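Local coordinates for interphotoreceptor retinoid-binding protein (PDB 1J7X), which probably binds retinoids, and perhaps fatty acids, between photoreceptors and pigment epithelium, aiding their transport in the visual cycle, at residues I41-I46 with T252-T257. Sequence-based numbering, arbitrary orientation.
Sequences ISEEDI and TQLSVT
The capped N-terminus of helix 43-58, in the helical N-terminal region of this functional unit of the protein, packs against the start of strand 254-265, the long strand of the antiparallel sheet. Ser42 is the N-cap: its OG accepts from Asp45 N at 3.0 Å. One residue further, Glu43 carries the contact, its CG anti to the carbonyl carbon (chi1 -63°) and the chain extended beyond it, so that the carboxylate reaches the backbone just ahead of the strand. Glu43 OE2 accepts from Gln253 N in a short, nearly straight bond of 2.6 Å, the donor lying 26° out of the carboxylate plane. The other oxygen, Glu43 OE1, lies 2.9 Å from Gln253 CB, a close C...O approach. Closer to the helix, the Glu43 stem and the Leu254 side chain run alongside each other, antiparallel, Glu43 CB 3.7 Å from Leu254 CD1. An alanine in place of Glu43 would probably leave Gln253 N without this acceptor and weaken the tie between helix and strand. An ST turn also shapes the strand entry: Thr252 OG1, itself hydrogen-bonded to Phe249 O, accepts from Leu254 N at 2.9 Å. Beyond Glu43, Ile46 CG2 approaches Leu254 CD1 loosely, at 4.3 Å.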
ATOM      1  N   ILE A  41      -2.677   1.415  36.433  1.00 58.65           N
ATOM      2  CA  ILE A  41      -4.083   1.594  36.800  1.00 59.04           C
ATOM      3  C   ILE A  41      -4.721   2.731  36.021  1.00 57.07           C
ATOM      4  O   ILE A  41      -5.186   3.721  36.611  1.00 58.92           O
ATOM      5  CB  ILE A  41      -4.239   1.882  38.317  1.00 59.63           C
ATOM      6  CG1 ILE A  41      -5.733   1.934  38.692  1.00 62.03           C
ATOM      7  CG2 ILE A  41      -3.501   3.190  38.739  1.00 60.07           C
ATOM      8  CD1 ILE A  41      -6.456   0.616  38.508  1.00 65.11           C
ATOM      9  N   SER A  42      -4.717   2.609  34.718  1.00 53.41           N
ATOM     10  CA  SER A  42      -5.336   3.609  33.859  1.00 51.25           C
ATOM     11  C   SER A  42      -5.145   3.113  32.444  1.00 48.86           C
ATOM     12  O   SER A  42      -4.108   2.545  32.183  1.00 47.07           O
ATOM     13  CB  SER A  42      -4.660   4.968  34.007  1.00 51.11           C
ATOM     14  OG  SER A  42      -3.714   5.227  32.969  1.00 52.93           O
ATOM     15  N   GLU A  43      -6.171   3.219  31.603  1.00 45.08           N
ATOM     16  CA  GLU A  43      -6.138   2.735  30.257  1.00 44.66           C
ATOM     17  C   GLU A  43      -4.875   3.198  29.581  1.00 43.03           C
ATOM     18  O   GLU A  43      -4.211   2.447  28.854  1.00 42.80           O
ATOM     19  CB  GLU A  43      -7.396   3.219  29.488  1.00 44.15           C
ATOM     20  CG  GLU A  43      -8.647   2.639  30.136  1.00 47.21           C
ATOM     21  CD  GLU A  43      -9.928   3.014  29.415  1.00 50.19           C
ATOM     22  OE1 GLU A  43     -10.125   4.237  29.185  1.00 57.58           O
ATOM     23  OE2 GLU A  43     -10.732   2.113  29.142  1.00 51.67           O
ATOM     24  N   GLU A  44      -4.533   4.437  29.807  1.00 41.70           N
ATOM     25  CA  GLU A  44      -3.330   4.948  29.206  1.00 41.69           C
ATOM     26  C   GLU A  44      -2.107   4.136  29.604  1.00 38.67           C
ATOM     27  O   GLU A  44      -1.246   3.848  28.729  1.00 35.15           O
ATOM     28  CB  GLU A  44      -3.135   6.437  29.553  1.00 43.52           C
ATOM     29  CG  GLU A  44      -1.972   7.160  28.785  1.00 49.71           C
ATOM     30  CD  GLU A  44      -1.942   8.695  28.991  1.00 58.07           C
ATOM     31  OE1 GLU A  44      -2.898   9.416  28.542  1.00 61.52           O
ATOM     32  OE2 GLU A  44      -0.962   9.201  29.615  1.00 65.92           O
ATOM     33  N   ASP A  45      -1.997   3.813  30.892  1.00 36.32           N
ATOM     34  CA  ASP A  45      -0.861   3.041  31.362  1.00 35.63           C
ATOM     35  C   ASP A  45      -0.899   1.644  30.798  1.00 33.14           C
ATOM     36  O   ASP A  45       0.155   1.126  30.385  1.00 32.17           O
ATOM     37  CB  ASP A  45      -0.867   2.950  32.856  1.00 34.14           C
ATOM     38  CG  ASP A  45      -0.875   4.307  33.543  1.00 41.52           C
ATOM     39  OD1 ASP A  45      -0.189   5.259  33.079  1.00 43.91           O
ATOM     40  OD2 ASP A  45      -1.507   4.438  34.636  1.00 47.50           O
ATOM     41  N   ILE A  46      -2.098   1.038  30.794  1.00 32.82           N
ATOM     42  CA  ILE A  46      -2.243  -0.286  30.200  1.00 32.36           C
ATOM     43  C   ILE A  46      -1.827  -0.325  28.743  1.00 31.04           C
ATOM     44  O   ILE A  46      -1.075  -1.189  28.315  1.00 26.64           O
ATOM     45  CB  ILE A  46      -3.676  -0.767  30.331  1.00 32.67           C
ATOM     46  CG1 ILE A  46      -3.946  -1.108  31.798  1.00 38.02           C
ATOM     47  CG2 ILE A  46      -3.904  -1.961  29.565  1.00 31.85           C
ATOM     48  CD1 ILE A  46      -3.616  -0.024  32.798  1.00 46.07           C
ATOM     49  N   THR A 252     -14.285  -0.835  27.877  1.00 41.01           N
ATOM     50  CA  THR A 252     -13.180   0.096  28.044  1.00 38.19           C
ATOM     51  C   THR A 252     -13.198   1.103  26.952  1.00 35.73           C
ATOM     52  O   THR A 252     -13.926   0.955  26.017  1.00 36.06           O
ATOM     53  CB  THR A 252     -11.839  -0.611  27.922  1.00 40.14           C
ATOM     54  OG1 THR A 252     -11.554  -0.828  26.528  1.00 34.19           O
ATOM     55  CG2 THR A 252     -11.867  -2.006  28.647  1.00 39.13           C
ATOM     56  N   GLN A 253     -12.355   2.098  27.095  1.00 34.62           N
ATOM     57  CA  GLN A 253     -12.149   3.152  26.114  1.00 34.85           C
ATOM     58  C   GLN A 253     -10.922   2.820  25.213  1.00 33.33           C
ATOM     59  O   GLN A 253     -10.310   3.739  24.658  1.00 33.08           O
ATOM     60  CB  GLN A 253     -11.879   4.487  26.832  1.00 33.58           C
ATOM     61  CG  GLN A 253     -13.070   5.061  27.731  1.00 34.43           C
ATOM     62  CD  GLN A 253     -14.330   5.357  26.954  1.00 34.07           C
ATOM     63  OE1 GLN A 253     -15.250   4.539  26.913  1.00 40.54           O
ATOM     64  NE2 GLN A 253     -14.382   6.548  26.337  1.00 30.46           N
ATOM     65  N   LEU A 254     -10.539   1.556  25.218  1.00 30.96           N
ATOM     66  CA  LEU A 254      -9.340   1.060  24.464  1.00 29.32           C
ATOM     67  C   LEU A 254      -9.677   0.136  23.415  1.00 28.16           C
ATOM     68  O   LEU A 254     -10.685  -0.518  23.428  1.00 28.75           O
ATOM     69  CB  LEU A 254      -8.332   0.334  25.393  1.00 28.48           C
ATOM     70  CG  LEU A 254      -7.607   1.237  26.367  1.00 31.15           C
ATOM     71  CD1 LEU A 254      -6.696   0.359  27.272  1.00 30.58           C
ATOM     72  CD2 LEU A 254      -6.820   2.254  25.695  1.00 35.39           C
ATOM     73  N   SER A 255      -8.793   0.059  22.419  1.00 26.97           N
ATOM     74  CA  SER A 255      -8.941  -0.917  21.371  1.00 26.75           C
ATOM     75  C   SER A 255      -7.584  -1.393  20.922  1.00 24.25           C
ATOM     76  O   SER A 255      -6.518  -0.783  21.337  1.00 22.53           O
ATOM     77  CB  SER A 255      -9.672  -0.320  20.198  1.00 29.27           C
ATOM     78  OG  SER A 255      -8.781   0.578  19.584  1.00 34.32           O
ATOM     79  N   VAL A 256      -7.587  -2.482  20.177  1.00 21.99           N
ATOM     80  CA  VAL A 256      -6.340  -2.965  19.590  1.00 22.77           C
ATOM     81  C   VAL A 256      -6.403  -3.136  18.063  1.00 19.56           C
ATOM     82  O   VAL A 256      -7.302  -3.722  17.510  1.00 21.60           O
ATOM     83  CB  VAL A 256      -5.798  -4.248  20.311  1.00 21.03           C
ATOM     84  CG1 VAL A 256      -6.704  -5.433  19.976  1.00 20.05           C
ATOM     85  CG2 VAL A 256      -4.377  -4.605  19.858  1.00 23.60           C
ATOM     86  N   THR A 257      -5.425  -2.578  17.317  1.00 18.38           N
ATOM     87  CA  THR A 257      -5.318  -2.790  15.903  1.00 20.05           C
ATOM     88  C   THR A 257      -4.356  -3.846  15.680  1.00 18.75           C
ATOM     89  O   THR A 257      -3.237  -3.830  16.249  1.00 18.29           O
ATOM     90  CB  THR A 257      -4.761  -1.517  15.140  1.00 22.76           C
ATOM     91  OG1 THR A 257      -5.596  -0.421  15.387  1.00 25.44           O
ATOM     92  CG2 THR A 257      -4.755  -1.756  13.624  1.00 21.82           C
TER